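Local coordinates for FAD-binding oxidoreductase (Gulosibacter chungangensis, PDB 7PBI), which binds FAD covalently and holds isoeugenol beside the flavin, and probably works as a phenol-oxidising enzyme of the vanillyl-alcohol oxidase type, at residues Phe396-Val401 with Tyr473-Ala478. Sequence-based numbering, arbitrary orientation.
With FAD (flavin-adenine dinucleotide), chain K; H7Y (isoeugenol), chain L.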
# COMPACT_ATOMS: atom_id res chain seq x y z
N PHE B 396 -0.66 -23.18 15.83
CA PHE B 396 -1.54 -23.39 14.65
C PHE B 396 -2.58 -22.28 14.63
O PHE B 396 -3.64 -22.43 15.25
CB PHE B 396 -2.22 -24.75 14.75
CG PHE B 396 -2.94 -25.17 13.51
CD1 PHE B 396 -2.23 -25.60 12.40
CD2 PHE B 396 -4.32 -25.18 13.46
CE1 PHE B 396 -2.89 -26.01 11.25
CE2 PHE B 396 -4.98 -25.61 12.32
CZ PHE B 396 -4.26 -26.01 11.21
N PHE B 397 -2.27 -21.19 13.93
CA PHE B 397 -2.90 -19.86 14.12
C PHE B 397 -4.33 -19.81 13.57
O PHE B 397 -4.62 -20.28 12.46
CB PHE B 397 -2.06 -18.80 13.43
CG PHE B 397 -0.79 -18.47 14.15
CD1 PHE B 397 -0.83 -17.89 15.40
CD2 PHE B 397 0.45 -18.70 13.57
CE1 PHE B 397 0.34 -17.56 16.07
CE2 PHE B 397 1.62 -18.38 14.24
CZ PHE B 397 1.56 -17.81 15.49
N TYR B 398 -5.20 -19.22 14.38
CA TYR B 398 -6.51 -18.66 13.97
C TYR B 398 -6.41 -17.14 14.15
O TYR B 398 -6.34 -16.68 15.30
CB TYR B 398 -7.61 -19.29 14.82
CG TYR B 398 -8.95 -18.60 14.70
CD1 TYR B 398 -9.64 -18.59 13.50
CD2 TYR B 398 -9.52 -17.96 15.78
CE1 TYR B 398 -10.87 -17.97 13.38
CE2 TYR B 398 -10.76 -17.34 15.68
CZ TYR B 398 -11.43 -17.33 14.47
OH TYR B 398 -12.63 -16.71 14.34
N ALA B 399 -6.36 -16.37 13.06
CA ALA B 399 -6.08 -14.92 13.12
C ALA B 399 -7.13 -14.11 12.36
O ALA B 399 -6.82 -13.56 11.31
CB ALA B 399 -4.69 -14.67 12.58
N PRO B 400 -8.37 -13.98 12.87
CA PRO B 400 -9.38 -13.15 12.21
C PRO B 400 -9.11 -11.66 12.38
O PRO B 400 -8.45 -11.27 13.31
CB PRO B 400 -10.69 -13.57 12.88
CG PRO B 400 -10.27 -13.99 14.27
CD PRO B 400 -8.89 -14.60 14.10
N VAL B 401 -9.65 -10.87 11.46
CA VAL B 401 -9.63 -9.38 11.48
C VAL B 401 -11.07 -8.87 11.63
O VAL B 401 -11.97 -9.44 10.98
CB VAL B 401 -8.95 -8.83 10.23
CG1 VAL B 401 -9.26 -7.36 9.99
CG2 VAL B 401 -7.45 -9.07 10.32
N TYR B 473 -16.09 -12.23 10.79
CA TYR B 473 -14.64 -12.09 11.07
C TYR B 473 -13.85 -12.96 10.08
O TYR B 473 -14.00 -14.19 10.09
CB TYR B 473 -14.28 -12.49 12.51
CG TYR B 473 -15.13 -11.89 13.61
CD1 TYR B 473 -15.56 -10.58 13.56
CD2 TYR B 473 -15.49 -12.65 14.71
CE1 TYR B 473 -16.34 -10.03 14.57
CE2 TYR B 473 -16.26 -12.12 15.74
CZ TYR B 473 -16.69 -10.80 15.67
OH TYR B 473 -17.45 -10.26 16.67
N GLY B 474 -13.03 -12.31 9.25
CA GLY B 474 -12.28 -12.95 8.16
C GLY B 474 -10.83 -13.14 8.52
O GLY B 474 -10.23 -12.21 9.08
N ILE B 475 -10.29 -14.33 8.23
CA ILE B 475 -8.85 -14.67 8.44
C ILE B 475 -8.06 -14.08 7.26
O ILE B 475 -8.49 -14.24 6.10
CB ILE B 475 -8.67 -16.20 8.56
CG1 ILE B 475 -9.30 -16.74 9.84
CG2 ILE B 475 -7.21 -16.59 8.45
CD1 ILE B 475 -10.72 -17.24 9.66
N TYR B 476 -6.94 -13.44 7.55
CA TYR B 476 -6.05 -12.82 6.53
C TYR B 476 -4.82 -13.71 6.30
O TYR B 476 -4.00 -13.41 5.41
CB TYR B 476 -5.64 -11.42 6.98
CG TYR B 476 -4.44 -11.43 7.89
CD1 TYR B 476 -4.48 -12.09 9.11
CD2 TYR B 476 -3.25 -10.86 7.48
CE1 TYR B 476 -3.36 -12.15 9.93
CE2 TYR B 476 -2.12 -10.91 8.29
CZ TYR B 476 -2.18 -11.55 9.51
OH TYR B 476 -1.05 -11.60 10.27
N ARG B 477 -4.64 -14.76 7.10
CA ARG B 477 -3.46 -15.65 7.01
C ARG B 477 -3.82 -16.99 7.65
O ARG B 477 -4.37 -16.99 8.76
CB ARG B 477 -2.29 -14.96 7.69
CG ARG B 477 -0.94 -15.63 7.46
CD ARG B 477 0.12 -14.81 8.15
NE ARG B 477 1.39 -15.49 8.21
CZ ARG B 477 2.50 -14.95 8.71
NH1 ARG B 477 2.48 -13.73 9.21
NH2 ARG B 477 3.62 -15.64 8.71
N ALA B 478 -3.52 -18.10 6.97
CA ALA B 478 -3.94 -19.46 7.38
C ALA B 478 -2.90 -20.50 6.97
O ALA B 478 -2.21 -20.31 5.96
CB ALA B 478 -5.30 -19.77 6.81
PA FAD K . 9.24 -18.11 4.77
O1A FAD K . 8.90 -19.47 5.27
O2A FAD K . 10.56 -17.98 4.08
O5B FAD K . 8.10 -17.57 3.79
C5B FAD K . 6.70 -17.80 4.09
C4B FAD K . 5.96 -17.97 2.79
O4B FAD K . 6.10 -16.77 1.99
C3B FAD K . 6.45 -19.09 1.87
O3B FAD K . 5.85 -20.34 2.18
C2B FAD K . 5.99 -18.59 0.50
O2B FAD K . 4.61 -18.80 0.31
C1B FAD K . 6.28 -17.09 0.63
N9A FAD K . 7.64 -16.72 0.25
C8A FAD K . 8.69 -16.55 1.11
N7A FAD K . 9.80 -16.22 0.50
C5A FAD K . 9.46 -16.19 -0.84
C6A FAD K . 10.21 -15.90 -1.99
N6A FAD K . 11.50 -15.58 -1.96
N1A FAD K . 9.56 -15.97 -3.18
C2A FAD K . 8.26 -16.29 -3.18
N3A FAD K . 7.45 -16.56 -2.16
C4A FAD K . 8.13 -16.50 -1.00
N1 FAD K . 4.64 -13.85 12.20
C2 FAD K . 4.54 -12.51 12.12
O2 FAD K . 4.44 -11.95 11.03
N3 FAD K . 4.59 -11.72 13.22
C4 FAD K . 4.70 -12.22 14.48
O4 FAD K . 4.75 -11.45 15.43
C4X FAD K . 4.79 -13.63 14.62
N5 FAD K . 4.89 -14.15 15.81
C5X FAD K . 4.98 -15.51 15.91
C6 FAD K . 5.10 -16.07 17.19
C7 FAD K . 5.21 -17.42 17.37
C7M FAD K . 5.34 -17.97 18.77
C8 FAD K . 5.18 -18.28 16.25
C8M FAD K . 5.28 -19.77 16.43
C9 FAD K . 5.07 -17.75 14.98
C9A FAD K . 4.96 -16.36 14.78
N10 FAD K . 4.85 -15.78 13.52
C10 FAD K . 4.76 -14.40 13.39
C1' FAD K . 4.87 -16.63 12.30
C2' FAD K . 6.30 -16.84 11.76
O2' FAD K . 7.21 -17.13 12.84
C3' FAD K . 6.88 -15.64 10.99
O3' FAD K . 5.88 -14.99 10.22
C4' FAD K . 8.06 -15.98 10.08
O4' FAD K . 8.79 -14.79 9.78
C5' FAD K . 7.67 -16.60 8.76
O5' FAD K . 8.74 -17.49 8.32
P FAD K . 9.89 -16.94 7.36
O1P FAD K . 10.99 -17.95 7.41
O2P FAD K . 10.20 -15.52 7.67
O3P FAD K . 9.14 -17.02 5.94
CAA H7Y L . 2.41 -13.60 19.20
CAD H7Y L . 2.12 -13.13 17.79
CAE H7Y L . 1.72 -14.17 16.73
CAJ H7Y L . 1.46 -13.76 15.44
CAH H7Y L . 1.38 -12.40 15.25
CAF H7Y L . 1.30 -14.63 14.35
CAG H7Y L . 1.06 -14.11 13.08
CAK H7Y L . 0.99 -12.74 12.91
OAC H7Y L . 0.77 -12.19 11.68
CAL H7Y L . 1.15 -11.88 14.00
OAI H7Y L . 1.08 -10.52 13.82
CAB H7Y L . 1.40 -9.64 14.96
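A399 and Y476 meet just where two briefly paired strands part: V401 pairs with G474 and P400 with I475, and beyond them F397, Y476 and R477 reach the ligands. The A399 carbonyl oxygen lies in the plane of the Y476 ring, at its edge, 3.5 Å from CD1, while A399 CB touches CE1. With CG between the backbone N and the carbonyl carbon (chi1 86°), the Y476 ring lies over R477 CB and brings its OH within 2.4 Å of isoeugenol OAC, a hydrogen bond whose very short length is doubtful at this resolution. R477 instead runs out extended to the flavin: NH2 donates to FAD O3' (2.8 Å) and NH1 to FAD O2 (3.2 Å), and NH2 also bonds N89. The isoeugenol ring meets one face of F397 edge-on, CAF 3.4 Å from CZ, and F397 presents its own edge to FAD C9. A serine in place of F397 would probably leave the CAF edge of isoeugenol without the ring that backs it, and the ligand freer to slide across the flavin.

Away from the ligands the pairing is antiparallel: V401 N donates to G474 O (2.8 Å, 157° at the hydrogen), and the same oxygen receives a CA-H contact from P400. Y398 and I475 cross at about a right angle, CE1 to CD1 3.8 Å, and P400 CD sits over the Y398 ring. Within this chain strand 474-475 is an outermost strand of an antiparallel sheet, with strand 393-402 between it and strand 438-447; Y398 and I475 rest on helix 451-470, and P400 and Y473 on helix 406-422.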